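Local coordinates for protein ATP-dependent kinase YFH7 (Saccharomyces cerevisiae, PDB 2GA8) that acts as an ATP-dependent kinase and could be involved in assembly of the endoplasmic reticulum membrane, at residues 14-19 with 223-228; 28-33 with 268-273; 234-239 with 253-258. All coordinates share one frame; numbering follows the deposited sequence.

Interaction 1. Residues 14-19 with 223-228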
ATOM      1  N   LEU A  14      -7.892  17.839   3.637  1.00 17.09           N
ATOM      2  CA  LEU A  14      -6.765  17.555   4.520  1.00 17.70           C
ATOM      3  C   LEU A  14      -5.462  17.990   3.865  1.00 14.69           C
ATOM      4  O   LEU A  14      -4.607  18.588   4.514  1.00 16.53           O
ATOM      5  CB  LEU A  14      -6.703  16.067   4.869  1.00 17.95           C
ATOM      6  CG  LEU A  14      -5.561  15.690   5.829  1.00 18.88           C
ATOM      7  CD1 LEU A  14      -5.624  16.564   7.076  1.00 21.37           C
ATOM      8  CD2 LEU A  14      -5.665  14.229   6.209  1.00 19.77           C
ATOM      9  N   LEU A  15      -5.309  17.706   2.576  1.00 15.56           N
ATOM     10  CA  LEU A  15      -4.090  18.104   1.887  1.00 15.03           C
ATOM     11  C   LEU A  15      -3.936  19.615   1.980  1.00 14.61           C
ATOM     12  O   LEU A  15      -2.855  20.122   2.257  1.00 14.72           O
ATOM     13  CB  LEU A  15      -4.125  17.676   0.414  1.00 13.72           C
ATOM     14  CG  LEU A  15      -2.912  18.081  -0.432  1.00 16.85           C
ATOM     15  CD1 LEU A  15      -1.638  17.516   0.177  1.00 14.83           C
ATOM     16  CD2 LEU A  15      -3.083  17.574  -1.857  1.00 17.56           C
ATOM     17  N   ASP A  16      -5.030  20.336   1.763  1.00 15.30           N
ATOM     18  CA  ASP A  16      -4.973  21.792   1.829  1.00 16.42           C
ATOM     19  C   ASP A  16      -4.616  22.268   3.233  1.00 15.98           C
ATOM     20  O   ASP A  16      -3.832  23.196   3.402  1.00 15.46           O
ATOM     21  CB  ASP A  16      -6.309  22.400   1.414  1.00 16.01           C
ATOM     22  CG  ASP A  16      -6.236  23.907   1.298  1.00 19.17           C
ATOM     23  OD1 ASP A  16      -5.554  24.391   0.373  1.00 20.41           O
ATOM     24  OD2 ASP A  16      -6.845  24.603   2.136  1.00 18.75           O
ATOM     25  N   ASN A  17      -5.200  21.631   4.238  1.00 17.76           N
ATOM     26  CA  ASN A  17      -4.928  21.990   5.625  1.00 20.91           C
ATOM     27  C   ASN A  17      -3.486  21.706   6.041  1.00 20.27           C
ATOM     28  O   ASN A  17      -2.930  22.405   6.887  1.00 21.84           O
ATOM     29  CB  ASN A  17      -5.880  21.239   6.556  1.00 26.55           C
ATOM     30  CG  ASN A  17      -7.156  22.009   6.824  1.00 32.89           C
ATOM     31  OD1 ASN A  17      -8.178  21.432   7.197  1.00 37.24           O
ATOM     32  ND2 ASN A  17      -7.097  23.327   6.652  1.00 35.11           N
ATOM     33  N   ARG A  18      -2.880  20.697   5.427  1.00 17.65           N
ATOM     34  CA  ARG A  18      -1.512  20.299   5.760  1.00 17.30           C
ATOM     35  C   ARG A  18      -0.483  20.674   4.696  1.00 16.23           C
ATOM     36  O   ARG A  18       0.665  20.240   4.756  1.00 16.21           O
ATOM     37  CB  ARG A  18      -1.476  18.783   5.985  1.00 15.76           C
ATOM     38  CG  ARG A  18      -2.479  18.285   7.011  1.00 19.17           C
ATOM     39  CD  ARG A  18      -2.124  18.772   8.406  1.00 17.66           C
ATOM     40  NE  ARG A  18      -0.818  18.267   8.821  1.00 20.85           N
ATOM     41  CZ  ARG A  18      -0.263  18.497  10.006  1.00 22.15           C
ATOM     42  NH1 ARG A  18      -0.896  19.235  10.910  1.00 25.97           N
ATOM     43  NH2 ARG A  18       0.922  17.976  10.294  1.00 22.91           N
ATOM     44  N   ILE A  19      -0.896  21.496   3.738  1.00 18.19           N
ATOM     45  CA  ILE A  19      -0.043  21.916   2.630  1.00 19.15           C
ATOM     46  C   ILE A  19       1.339  22.453   3.019  1.00 19.95           C
ATOM     47  O   ILE A  19       2.317  22.243   2.296  1.00 19.54           O
ATOM     48  CB  ILE A  19      -0.771  22.981   1.773  1.00 21.68           C
ATOM     49  CG1 ILE A  19      -0.133  23.055   0.386  1.00 25.64           C
ATOM     50  CG2 ILE A  19      -0.724  24.338   2.467  1.00 21.80           C
ATOM     51  CD1 ILE A  19      -0.326  21.793  -0.439  1.00 24.99           C
ATOM     52  N   PHE A 223      -5.178  23.114  -5.514  1.00 13.93           N
ATOM     53  CA  PHE A 223      -4.380  22.726  -6.674  1.00 14.09           C
ATOM     54  C   PHE A 223      -3.294  23.750  -7.000  1.00 14.18           C
ATOM     55  O   PHE A 223      -2.207  23.385  -7.457  1.00 14.94           O
ATOM     56  CB  PHE A 223      -5.279  22.480  -7.883  1.00 15.91           C
ATOM     57  CG  PHE A 223      -6.195  21.297  -7.724  1.00 14.39           C
ATOM     58  CD1 PHE A 223      -5.762  20.154  -7.053  1.00 15.24           C
ATOM     59  CD2 PHE A 223      -7.474  21.307  -8.273  1.00 17.83           C
ATOM     60  CE1 PHE A 223      -6.587  19.038  -6.931  1.00 16.06           C
ATOM     61  CE2 PHE A 223      -8.309  20.195  -8.159  1.00 19.57           C
ATOM     62  CZ  PHE A 223      -7.861  19.055  -7.485  1.00 18.65           C
ATOM     63  N   GLU A 224      -3.584  25.027  -6.768  1.00 15.16           N
ATOM     64  CA  GLU A 224      -2.609  26.087  -7.013  1.00 16.92           C
ATOM     65  C   GLU A 224      -1.443  25.904  -6.038  1.00 15.96           C
ATOM     66  O   GLU A 224      -0.272  25.941  -6.423  1.00 14.86           O
ATOM     67  CB  GLU A 224      -3.254  27.457  -6.781  1.00 19.85           C
ATOM     68  CG  GLU A 224      -2.336  28.641  -7.024  1.00 27.91           C
ATOM     69  CD  GLU A 224      -2.222  28.996  -8.492  1.00 31.97           C
ATOM     70  OE1 GLU A 224      -3.278  29.176  -9.132  1.00 34.97           O
ATOM     71  OE2 GLU A 224      -1.085  29.101  -9.002  1.00 36.21           O
ATOM     72  N   LYS A 225      -1.777  25.690  -4.769  1.00 15.12           N
ATOM     73  CA  LYS A 225      -0.763  25.502  -3.736  1.00 13.81           C
ATOM     74  C   LYS A 225       0.124  24.289  -3.993  1.00 13.50           C
ATOM     75  O   LYS A 225       1.346  24.368  -3.894  1.00 13.12           O
ATOM     76  CB  LYS A 225      -1.434  25.343  -2.372  1.00 15.30           C
ATOM     77  CG  LYS A 225      -2.251  26.538  -1.934  1.00 19.40           C
ATOM     78  CD  LYS A 225      -2.939  26.233  -0.622  1.00 19.30           C
ATOM     79  CE  LYS A 225      -3.895  27.328  -0.219  1.00 20.92           C
ATOM     80  NZ  LYS A 225      -4.630  26.946   1.016  1.00 21.91           N
ATOM     81  N   LEU A 226      -0.487  23.157  -4.320  1.00 13.40           N
ATOM     82  CA  LEU A 226       0.305  21.962  -4.564  1.00 15.00           C
ATOM     83  C   LEU A 226       1.182  22.105  -5.808  1.00 14.41           C
ATOM     84  O   LEU A 226       2.329  21.651  -5.824  1.00 12.17           O
ATOM     85  CB  LEU A 226      -0.609  20.733  -4.685  1.00 18.65           C
ATOM     86  CG  LEU A 226      -1.479  20.524  -5.921  1.00 23.04           C
ATOM     87  CD1 LEU A 226      -0.634  19.952  -7.058  1.00 23.07           C
ATOM     88  CD2 LEU A 226      -2.608  19.555  -5.576  1.00 24.01           C
ATOM     89  N   SER A 227       0.646  22.755  -6.838  1.00 14.39           N
ATOM     90  CA  SER A 227       1.367  22.948  -8.092  1.00 15.12           C
ATOM     91  C   SER A 227       2.653  23.743  -7.932  1.00 15.08           C
ATOM     92  O   SER A 227       3.614  23.525  -8.662  1.00 14.94           O
ATOM     93  CB  SER A 227       0.472  23.648  -9.123  1.00 14.33           C
ATOM     94  OG  SER A 227      -0.612  22.822  -9.506  1.00 15.14           O
ATOM     95  N   LYS A 228       2.668  24.656  -6.968  1.00 16.04           N
ATOM     96  CA  LYS A 228       3.836  25.495  -6.729  1.00 17.91           C
ATOM     97  C   LYS A 228       4.786  24.928  -5.678  1.00 18.01           C
ATOM     98  O   LYS A 228       5.793  25.552  -5.362  1.00 20.50           O
ATOM     99  CB  LYS A 228       3.394  26.892  -6.278  1.00 21.54           C
ATOM    100  CG  LYS A 228       2.547  27.661  -7.284  1.00 23.47           C
ATOM    101  CD  LYS A 228       3.320  27.935  -8.561  1.00 26.63           C
ATOM    102  CE  LYS A 228       2.540  28.844  -9.499  1.00 27.81           C
ATOM    103  NZ  LYS A 228       3.231  28.991 -10.808  1.00 26.73           N
TER

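Interaction 2. Residues 28-33 with 268-273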
ATOM      1  N   ILE A  28      -5.754   5.529   4.338  1.00 12.26           N
ATOM      2  CA  ILE A  28      -5.787   4.098   4.607  1.00 12.66           C
ATOM      3  C   ILE A  28      -7.215   3.647   4.344  1.00 12.84           C
ATOM      4  O   ILE A  28      -8.165   4.260   4.833  1.00 12.66           O
ATOM      5  CB  ILE A  28      -5.436   3.762   6.079  1.00 13.31           C
ATOM      6  CG1 ILE A  28      -3.918   3.822   6.285  1.00 14.33           C
ATOM      7  CG2 ILE A  28      -5.963   2.356   6.432  1.00 13.38           C
ATOM      8  CD1 ILE A  28      -3.485   3.620   7.737  1.00 14.60           C
ATOM      9  N   LEU A  29      -7.361   2.596   3.542  1.00 11.12           N
ATOM     10  CA  LEU A  29      -8.674   2.048   3.238  1.00 11.13           C
ATOM     11  C   LEU A  29      -8.595   0.554   3.534  1.00 10.38           C
ATOM     12  O   LEU A  29      -7.866  -0.182   2.866  1.00 12.27           O
ATOM     13  CB  LEU A  29      -9.032   2.270   1.764  1.00 11.82           C
ATOM     14  CG  LEU A  29     -10.358   1.639   1.324  1.00 12.91           C
ATOM     15  CD1 LEU A  29     -11.500   2.185   2.179  1.00 17.37           C
ATOM     16  CD2 LEU A  29     -10.601   1.936  -0.158  1.00 17.32           C
ATOM     17  N   VAL A  30      -9.334   0.120   4.548  1.00  9.56           N
ATOM     18  CA  VAL A  30      -9.354  -1.283   4.945  1.00 10.78           C
ATOM     19  C   VAL A  30     -10.719  -1.918   4.715  1.00 11.09           C
ATOM     20  O   VAL A  30     -11.758  -1.294   4.932  1.00 11.66           O
ATOM     21  CB  VAL A  30      -9.000  -1.450   6.450  1.00 10.86           C
ATOM     22  CG1 VAL A  30      -9.352  -2.860   6.928  1.00 12.02           C
ATOM     23  CG2 VAL A  30      -7.517  -1.186   6.668  1.00 12.06           C
ATOM     24  N   GLY A  31     -10.697  -3.170   4.283  1.00 11.91           N
ATOM     25  CA  GLY A  31     -11.928  -3.902   4.059  1.00 12.19           C
ATOM     26  C   GLY A  31     -11.580  -5.366   3.899  1.00 12.67           C
ATOM     27  O   GLY A  31     -10.474  -5.691   3.466  1.00 12.68           O
ATOM     28  N   SER A  32     -12.504  -6.254   4.252  1.00 13.62           N
ATOM     29  CA  SER A  32     -12.249  -7.682   4.112  1.00 14.69           C
ATOM     30  C   SER A  32     -12.388  -8.071   2.635  1.00 14.64           C
ATOM     31  O   SER A  32     -12.766  -7.246   1.806  1.00 14.52           O
ATOM     32  CB  SER A  32     -13.225  -8.482   4.989  1.00 14.65           C
ATOM     33  OG  SER A  32     -14.568  -8.097   4.757  1.00 15.47           O
ATOM     34  N   PRO A  33     -12.059  -9.325   2.287  1.00 13.20           N
ATOM     35  CA  PRO A  33     -12.168  -9.756   0.890  1.00 14.89           C
ATOM     36  C   PRO A  33     -13.550  -9.478   0.294  1.00 14.69           C
ATOM     37  O   PRO A  33     -14.570  -9.755   0.923  1.00 15.74           O
ATOM     38  CB  PRO A  33     -11.861 -11.249   0.969  1.00 16.56           C
ATOM     39  CG  PRO A  33     -10.875 -11.318   2.096  1.00 16.84           C
ATOM     40  CD  PRO A  33     -11.498 -10.402   3.125  1.00 14.47           C
ATOM     41  N   LEU A 268      -6.080  -5.502   3.485  1.00 10.22           N
ATOM     42  CA  LEU A 268      -6.753  -6.232   4.548  1.00 10.86           C
ATOM     43  C   LEU A 268      -6.281  -5.909   5.960  1.00 12.43           C
ATOM     44  O   LEU A 268      -7.086  -5.799   6.887  1.00  9.86           O
ATOM     45  CB  LEU A 268      -6.543  -7.733   4.345  1.00 11.82           C
ATOM     46  CG  LEU A 268      -7.034  -8.425   3.075  1.00 12.51           C
ATOM     47  CD1 LEU A 268      -6.344  -9.781   2.952  1.00 12.94           C
ATOM     48  CD2 LEU A 268      -8.548  -8.585   3.128  1.00 11.31           C
ATOM     49  N   TYR A 269      -4.973  -5.745   6.107  1.00 11.36           N
ATOM     50  CA  TYR A 269      -4.384  -5.573   7.427  1.00  9.80           C
ATOM     51  C   TYR A 269      -3.761  -4.251   7.842  1.00 10.87           C
ATOM     52  O   TYR A 269      -2.970  -4.209   8.793  1.00 10.13           O
ATOM     53  CB  TYR A 269      -3.377  -6.716   7.611  1.00 11.20           C
ATOM     54  CG  TYR A 269      -3.998  -8.065   7.289  1.00 12.28           C
ATOM     55  CD1 TYR A 269      -5.152  -8.489   7.948  1.00 13.22           C
ATOM     56  CD2 TYR A 269      -3.464  -8.892   6.301  1.00 12.06           C
ATOM     57  CE1 TYR A 269      -5.765  -9.697   7.632  1.00 13.91           C
ATOM     58  CE2 TYR A 269      -4.075 -10.117   5.976  1.00 14.37           C
ATOM     59  CZ  TYR A 269      -5.227 -10.504   6.651  1.00 13.65           C
ATOM     60  OH  TYR A 269      -5.853 -11.690   6.343  1.00 15.18           O
ATOM     61  N   LEU A 270      -4.138  -3.164   7.177  1.00 10.21           N
ATOM     62  CA  LEU A 270      -3.566  -1.867   7.510  1.00 10.36           C
ATOM     63  C   LEU A 270      -3.960  -1.356   8.889  1.00 11.47           C
ATOM     64  O   LEU A 270      -3.350  -0.414   9.387  1.00 11.91           O
ATOM     65  CB  LEU A 270      -3.949  -0.831   6.452  1.00 10.16           C
ATOM     66  CG  LEU A 270      -3.633  -1.278   5.022  1.00 13.86           C
ATOM     67  CD1 LEU A 270      -3.977  -0.164   4.044  1.00 13.97           C
ATOM     68  CD2 LEU A 270      -2.165  -1.656   4.922  1.00 15.76           C
ATOM     69  N   LEU A 271      -4.973  -1.976   9.497  1.00 11.69           N
ATOM     70  CA  LEU A 271      -5.444  -1.585  10.827  1.00 10.79           C
ATOM     71  C   LEU A 271      -5.508  -2.811  11.740  1.00 12.75           C
ATOM     72  O   LEU A 271      -6.326  -2.874  12.661  1.00 13.04           O
ATOM     73  CB  LEU A 271      -6.836  -0.946  10.727  1.00 10.77           C
ATOM     74  CG  LEU A 271      -6.919   0.400   9.998  1.00 10.22           C
ATOM     75  CD1 LEU A 271      -8.377   0.791   9.819  1.00 13.09           C
ATOM     76  CD2 LEU A 271      -6.155   1.466  10.792  1.00 12.24           C
ATOM     77  N   TYR A 272      -4.620  -3.766  11.482  1.00 12.42           N
ATOM     78  CA  TYR A 272      -4.552  -5.027  12.226  1.00 13.61           C
ATOM     79  C   TYR A 272      -3.637  -4.849  13.442  1.00 15.07           C
ATOM     80  O   TYR A 272      -2.497  -4.414  13.299  1.00 15.34           O
ATOM     81  CB  TYR A 272      -4.018  -6.107  11.286  1.00 12.79           C
ATOM     82  CG  TYR A 272      -4.351  -7.516  11.683  1.00 14.67           C
ATOM     83  CD1 TYR A 272      -5.634  -8.033  11.485  1.00 12.25           C
ATOM     84  CD2 TYR A 272      -3.382  -8.347  12.237  1.00 14.87           C
ATOM     85  CE1 TYR A 272      -5.936  -9.351  11.825  1.00 13.61           C
ATOM     86  CE2 TYR A 272      -3.674  -9.661  12.581  1.00 14.98           C
ATOM     87  CZ  TYR A 272      -4.952 -10.156  12.370  1.00 13.98           C
ATOM     88  OH  TYR A 272      -5.238 -11.460  12.693  1.00 15.92           O
ATOM     89  N   ASP A 273      -4.134  -5.199  14.630  1.00 15.86           N
ATOM     90  CA  ASP A 273      -3.385  -5.004  15.878  1.00 16.75           C
ATOM     91  C   ASP A 273      -2.258  -5.968  16.243  1.00 16.98           C
ATOM     92  O   ASP A 273      -1.909  -6.095  17.422  1.00 16.21           O
ATOM     93  CB  ASP A 273      -4.360  -4.924  17.067  1.00 17.66           C
ATOM     94  CG  ASP A 273      -5.076  -6.246  17.345  1.00 18.75           C
ATOM     95  OD1 ASP A 273      -4.617  -7.302  16.866  1.00 16.99           O
ATOM     96  OD2 ASP A 273      -6.098  -6.231  18.064  1.00 20.30           O
TER

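Interaction 3. Residues 234-239 with 253-258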
ATOM      1  N   ILE A 234      12.494  14.770  -3.904  1.00 14.55           N
ATOM      2  CA  ILE A 234      11.748  13.527  -3.719  1.00 15.26           C
ATOM      3  C   ILE A 234      11.994  12.557  -4.872  1.00 15.45           C
ATOM      4  O   ILE A 234      11.639  12.835  -6.012  1.00 17.16           O
ATOM      5  CB  ILE A 234      10.230  13.827  -3.597  1.00 14.34           C
ATOM      6  CG1 ILE A 234       9.991  14.784  -2.424  1.00 15.78           C
ATOM      7  CG2 ILE A 234       9.442  12.531  -3.411  1.00 16.77           C
ATOM      8  CD1 ILE A 234      10.312  14.196  -1.051  1.00 16.32           C
ATOM      9  N   PRO A 235      12.601  11.393  -4.583  1.00 15.27           N
ATOM     10  CA  PRO A 235      12.887  10.405  -5.625  1.00 16.78           C
ATOM     11  C   PRO A 235      11.680   9.556  -5.987  1.00 16.00           C
ATOM     12  O   PRO A 235      10.679   9.555  -5.275  1.00 17.58           O
ATOM     13  CB  PRO A 235      13.984   9.568  -4.994  1.00 16.41           C
ATOM     14  CG  PRO A 235      13.491   9.466  -3.568  1.00 17.46           C
ATOM     15  CD  PRO A 235      13.034  10.898  -3.262  1.00 16.76           C
ATOM     16  N   ASP A 236      11.777   8.841  -7.104  1.00 16.60           N
ATOM     17  CA  ASP A 236      10.701   7.955  -7.522  1.00 16.09           C
ATOM     18  C   ASP A 236      10.786   6.710  -6.651  1.00 16.94           C
ATOM     19  O   ASP A 236      11.872   6.182  -6.420  1.00 17.25           O
ATOM     20  CB  ASP A 236      10.857   7.538  -8.991  1.00 17.23           C
ATOM     21  CG  ASP A 236      10.501   8.647  -9.965  1.00 20.77           C
ATOM     22  OD1 ASP A 236       9.894   9.650  -9.540  1.00 20.44           O
ATOM     23  OD2 ASP A 236      10.817   8.504 -11.166  1.00 22.24           O
ATOM     24  N   ILE A 237       9.641   6.253  -6.163  1.00 16.27           N
ATOM     25  CA  ILE A 237       9.589   5.057  -5.332  1.00 15.22           C
ATOM     26  C   ILE A 237       8.725   4.051  -6.072  1.00 15.66           C
ATOM     27  O   ILE A 237       7.571   4.337  -6.382  1.00 16.26           O
ATOM     28  CB  ILE A 237       8.950   5.357  -3.965  1.00 13.91           C
ATOM     29  CG1 ILE A 237       9.769   6.421  -3.236  1.00 14.38           C
ATOM     30  CG2 ILE A 237       8.874   4.077  -3.131  1.00 14.55           C
ATOM     31  CD1 ILE A 237       9.087   6.971  -1.999  1.00 13.58           C
ATOM     32  N   PHE A 238       9.290   2.885  -6.362  1.00 15.90           N
ATOM     33  CA  PHE A 238       8.571   1.833  -7.071  1.00 16.17           C
ATOM     34  C   PHE A 238       8.145   0.732  -6.117  1.00 14.37           C
ATOM     35  O   PHE A 238       8.958   0.196  -5.372  1.00 15.45           O
ATOM     36  CB  PHE A 238       9.458   1.258  -8.172  1.00 19.12           C
ATOM     37  CG  PHE A 238       9.763   2.243  -9.255  1.00 20.59           C
ATOM     38  CD1 PHE A 238       8.868   2.440 -10.298  1.00 22.82           C
ATOM     39  CD2 PHE A 238      10.916   3.022  -9.198  1.00 23.60           C
ATOM     40  CE1 PHE A 238       9.114   3.405 -11.272  1.00 24.51           C
ATOM     41  CE2 PHE A 238      11.170   3.989 -10.169  1.00 23.48           C
ATOM     42  CZ  PHE A 238      10.269   4.181 -11.203  1.00 24.28           C
ATOM     43  N   VAL A 239       6.862   0.400  -6.149  1.00 15.15           N
ATOM     44  CA  VAL A 239       6.343  -0.627  -5.264  1.00 15.76           C
ATOM     45  C   VAL A 239       5.793  -1.804  -6.057  1.00 15.58           C
ATOM     46  O   VAL A 239       5.221  -1.634  -7.137  1.00 16.59           O
ATOM     47  CB  VAL A 239       5.250  -0.050  -4.325  1.00 18.13           C
ATOM     48  CG1 VAL A 239       5.816   1.134  -3.543  1.00 18.70           C
ATOM     49  CG2 VAL A 239       4.047   0.389  -5.119  1.00 21.96           C
ATOM     50  N   GLN A 253       5.156  -2.045 -10.046  1.00 24.16           N
ATOM     51  CA  GLN A 253       3.851  -1.893 -10.680  1.00 23.98           C
ATOM     52  C   GLN A 253       3.245  -0.533 -10.383  1.00 22.69           C
ATOM     53  O   GLN A 253       2.385  -0.046 -11.119  1.00 22.87           O
ATOM     54  CB  GLN A 253       2.903  -2.997 -10.208  1.00 25.80           C
ATOM     55  CG  GLN A 253       3.322  -4.373 -10.672  1.00 30.57           C
ATOM     56  CD  GLN A 253       3.227  -4.527 -12.179  1.00 32.01           C
ATOM     57  OE1 GLN A 253       3.983  -5.284 -12.785  1.00 36.53           O
ATOM     58  NE2 GLN A 253       2.286  -3.817 -12.788  1.00 34.74           N
ATOM     59  N   TYR A 254       3.696   0.086  -9.297  1.00 19.65           N
ATOM     60  CA  TYR A 254       3.185   1.390  -8.920  1.00 18.42           C
ATOM     61  C   TYR A 254       4.346   2.319  -8.612  1.00 18.14           C
ATOM     62  O   TYR A 254       5.247   1.967  -7.855  1.00 19.28           O
ATOM     63  CB  TYR A 254       2.275   1.263  -7.698  1.00 19.10           C
ATOM     64  CG  TYR A 254       1.175   0.243  -7.882  1.00 22.58           C
ATOM     65  CD1 TYR A 254      -0.001   0.569  -8.555  1.00 23.67           C
ATOM     66  CD2 TYR A 254       1.332  -1.065  -7.421  1.00 20.54           C
ATOM     67  CE1 TYR A 254      -0.996  -0.385  -8.764  1.00 25.14           C
ATOM     68  CE2 TYR A 254       0.352  -2.021  -7.627  1.00 22.68           C
ATOM     69  CZ  TYR A 254      -0.809  -1.677  -8.299  1.00 24.36           C
ATOM     70  OH  TYR A 254      -1.781  -2.628  -8.506  1.00 26.29           O
ATOM     71  N   CYS A 255       4.334   3.496  -9.223  1.00 15.45           N
ATOM     72  CA  CYS A 255       5.383   4.467  -8.978  1.00 15.56           C
ATOM     73  C   CYS A 255       4.847   5.651  -8.196  1.00 13.67           C
ATOM     74  O   CYS A 255       3.835   6.249  -8.569  1.00 13.82           O
ATOM     75  CB  CYS A 255       5.976   4.996 -10.282  1.00 17.31           C
ATOM     76  SG  CYS A 255       7.169   6.334  -9.975  1.00 21.93           S
ATOM     77  N   ILE A 256       5.523   5.974  -7.102  1.00 12.61           N
ATOM     78  CA  ILE A 256       5.157   7.119  -6.286  1.00 13.02           C
ATOM     79  C   ILE A 256       6.292   8.100  -6.538  1.00 12.72           C
ATOM     80  O   ILE A 256       7.421   7.873  -6.101  1.00 13.58           O
ATOM     81  CB  ILE A 256       5.106   6.753  -4.791  1.00 12.00           C
ATOM     82  CG1 ILE A 256       4.016   5.707  -4.557  1.00 12.46           C
ATOM     83  CG2 ILE A 256       4.839   7.995  -3.956  1.00 12.11           C
ATOM     84  CD1 ILE A 256       4.020   5.124  -3.161  1.00 13.42           C
ATOM     85  N   SER A 257       5.994   9.182  -7.252  1.00 12.08           N
ATOM     86  CA  SER A 257       7.009  10.177  -7.596  1.00 12.48           C
ATOM     87  C   SER A 257       6.859  11.484  -6.835  1.00 12.70           C
ATOM     88  O   SER A 257       5.990  11.626  -5.975  1.00 11.29           O
ATOM     89  CB  SER A 257       6.942  10.493  -9.091  1.00 14.01           C
ATOM     90  OG  SER A 257       5.787  11.272  -9.372  1.00 14.21           O
ATOM     91  N   LYS A 258       7.706  12.452  -7.178  1.00 12.95           N
ATOM     92  CA  LYS A 258       7.649  13.763  -6.545  1.00 13.86           C
ATOM     93  C   LYS A 258       6.280  14.397  -6.800  1.00 14.57           C
ATOM     94  O   LYS A 258       5.844  15.267  -6.051  1.00 15.39           O
ATOM     95  CB  LYS A 258       8.745  14.681  -7.100  1.00 14.65           C
ATOM     96  CG  LYS A 258       8.631  14.954  -8.604  1.00 15.85           C
ATOM     97  CD  LYS A 258       9.658  15.985  -9.085  1.00 17.36           C
ATOM     98  CE  LYS A 258      11.089  15.482  -8.922  1.00 16.10           C
ATOM     99  NZ  LYS A 258      11.369  14.273  -9.746  1.00 17.40           N
TER
HETATM  100  O   HOH W   1      10.445  12.004  -8.288  1.00 20.12           O
HETATM  101  O   HOH W   2       8.196   9.702  -4.136  1.00 12.67           O
HETATM  102  O   HOH W   3       9.471  11.940 -11.525  1.00 32.15           O

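Interaction 1. Residues 14-19 with 223-228
Lys225 reaches over to Asp16 and joins the last turns of two helices by a salt bridge. Its CG lies anti to the carbonyl carbon (chi1 -61°), and the chain beyond is fully extended. The extended chain carries NZ across to Asp16. Lys225 NZ is 2.8 Å from OD1 of Asp16. It meets that oxygen on the syn side, somewhat out of the carboxylate plane (23°). Asp16 OD2 is 3.4 Å from Lys225 NZ, so the grip is mainly through OD1. The Asp16 CG is anti to its backbone N (chi1 -173°), which brings the carboxylate to the lysine. The two side chains cross obliquely.

The root of the lysine has an apolar neighbour. CG1 of Ile19 lies 3.8 Å from CB of Lys225. Further along the same isoleucine, CD1 of Ile19 lies 4.1 Å from the backbone N of Leu226. It also rests near CB of Leu226. Leu15 adds a looser touch, its CD2 being 4.2 Å from CD2 of Leu226. CD2 of Leu226 also sits in plane at the edge of the Phe223 ring. The contact thus has a buried apolar side and a charged side that is only partly buried.

It is plain packing between the ends of helix 4-17 and helix 222-227, away from the ATP site. Helix 47-58 packs against helix 222-227, with Tyr52 touching Leu226 and meeting the Phe223 ring edge-to-face. Beyond the helix end, Lys228 forms a salt bridge with Glu64, next to the short strand 65-66.

Interaction 2. Residues 28-33 with 268-273
Val30 packs its CG2 against Leu270 and Leu271 where strand 25-30 runs into the P-loop (Walker A motif). Gly31, Ser32 and Pro33 probably form part of the ATP site. CG2 of Val30 is 3.6 Å from CB of Leu270 and 3.7 Å from CG of Leu271. It lies anti to the carbonyl carbon, which points it at both leucines. Ile28 repeats the theme one step back, with its CG2 3.8 Å from CB of Leu270. An alanine in place of Leu271 would probably leave a gap beside Val30 CG2 and Ile28 CG2, since CG and the methyls would be gone.

Near the loop, CD2 of Leu268 wedges against Pro33, 3.5 Å from its CD. This is tighter than usual for carbons. Leu268 CD2 also lies 3.5 Å from O of Gly31, which accepts a hydrogen bond from Lys37 NZ.

A second shell sets these groups. Leu271 rests on Val292 of strand 290-296, while Ile337 touches Val30 and Leu268. A type I turn from Tyr269 to Tyr272 presents the two central leucines. Just before it, CB of Leu268 sits over the centre of the Tyr269 ring, 3.6 Å above its plane.

Interaction 3. Residues 234-239 with 253-258
Ile237 and Ile256 form an antiparallel hydrogen-bonded pair on the apolar side of a hairpin, with Ile237 CB 4.2 Å from Ile256 CB. Val239 and Tyr254 lie on the same face. Val239 CG2 is 3.2 Å from Tyr254 CB and comes in at the edge of the Tyr254 ring, near its plane. The two side chains cross at about a right angle. Val239 CG1 also touches CD1 of Ile256. Helix 192-206 covers this face, with Ile201 on Ile237 and Leu202 on Ile256.

The other face carries Phe238 and Cys255, a non-hydrogen-bonded pair. SG of Cys255 is anti to its backbone N (chi1 174°) and lies 4.2 Å from the centre of the Phe238 ring, in an oblique sulfur-aromatic contact. A mercury ion sits about 2 Å from the Cys255 side chain.

The backbones bond between these faces. Ile237 N gives to Ile256 O at 2.7 Å, and Ile256 N returns a nearly straight bond to Ile237 O (175°). Val239 N gives to Tyr254 O at 2.8 Å. Val239 O in turn accepts from both Tyr254 N and Gln253 N.

Before Ile237 and beyond Ile256, water bridges take over from the strand pairing. One water donates to Ile234 O and to Asp236 OD1, and accepts from both N and NZ of Lys258. This water is 2.7 Å from Asp236 OD1. Asp236 OD1 and Lys258 NZ stay 4.9 Å apart, so the water links the opposite charges. A second water bridges Pro235 O and Ile256 O.

This is an antiparallel beta hairpin, strands 237-243 and 248-256, with a classic beta bulge where Gln253 and Tyr254 both face Val239. The Tyr254 side chain lies about 7 Å from that of Ser38 in the probable ATP site.

Overall arrangement
The three contacts join different elements and do not touch. Interaction 2 is buried where strand 25-30 of the parallel sheet meets the loop after strand 262-267. It is mainly apolar, has no hydrogen bond across its segments, and borders the probable ATP site. Interaction 3 lies in the mixed sheet, on the opposite side of the chain's centre from interaction 2. Backbone bonds and bridging waters do much of its work. Interaction 1 lies farthest out, about 22 Å from the centre of the chain to its own centre, and pairs a salt bridge with buried aliphatic packing. Helix 4-17 of interaction 1 is followed in the chain by strand 25-30 of interaction 2. The hairpin of interaction 3 is nested within the long loop that interaction 2 closes.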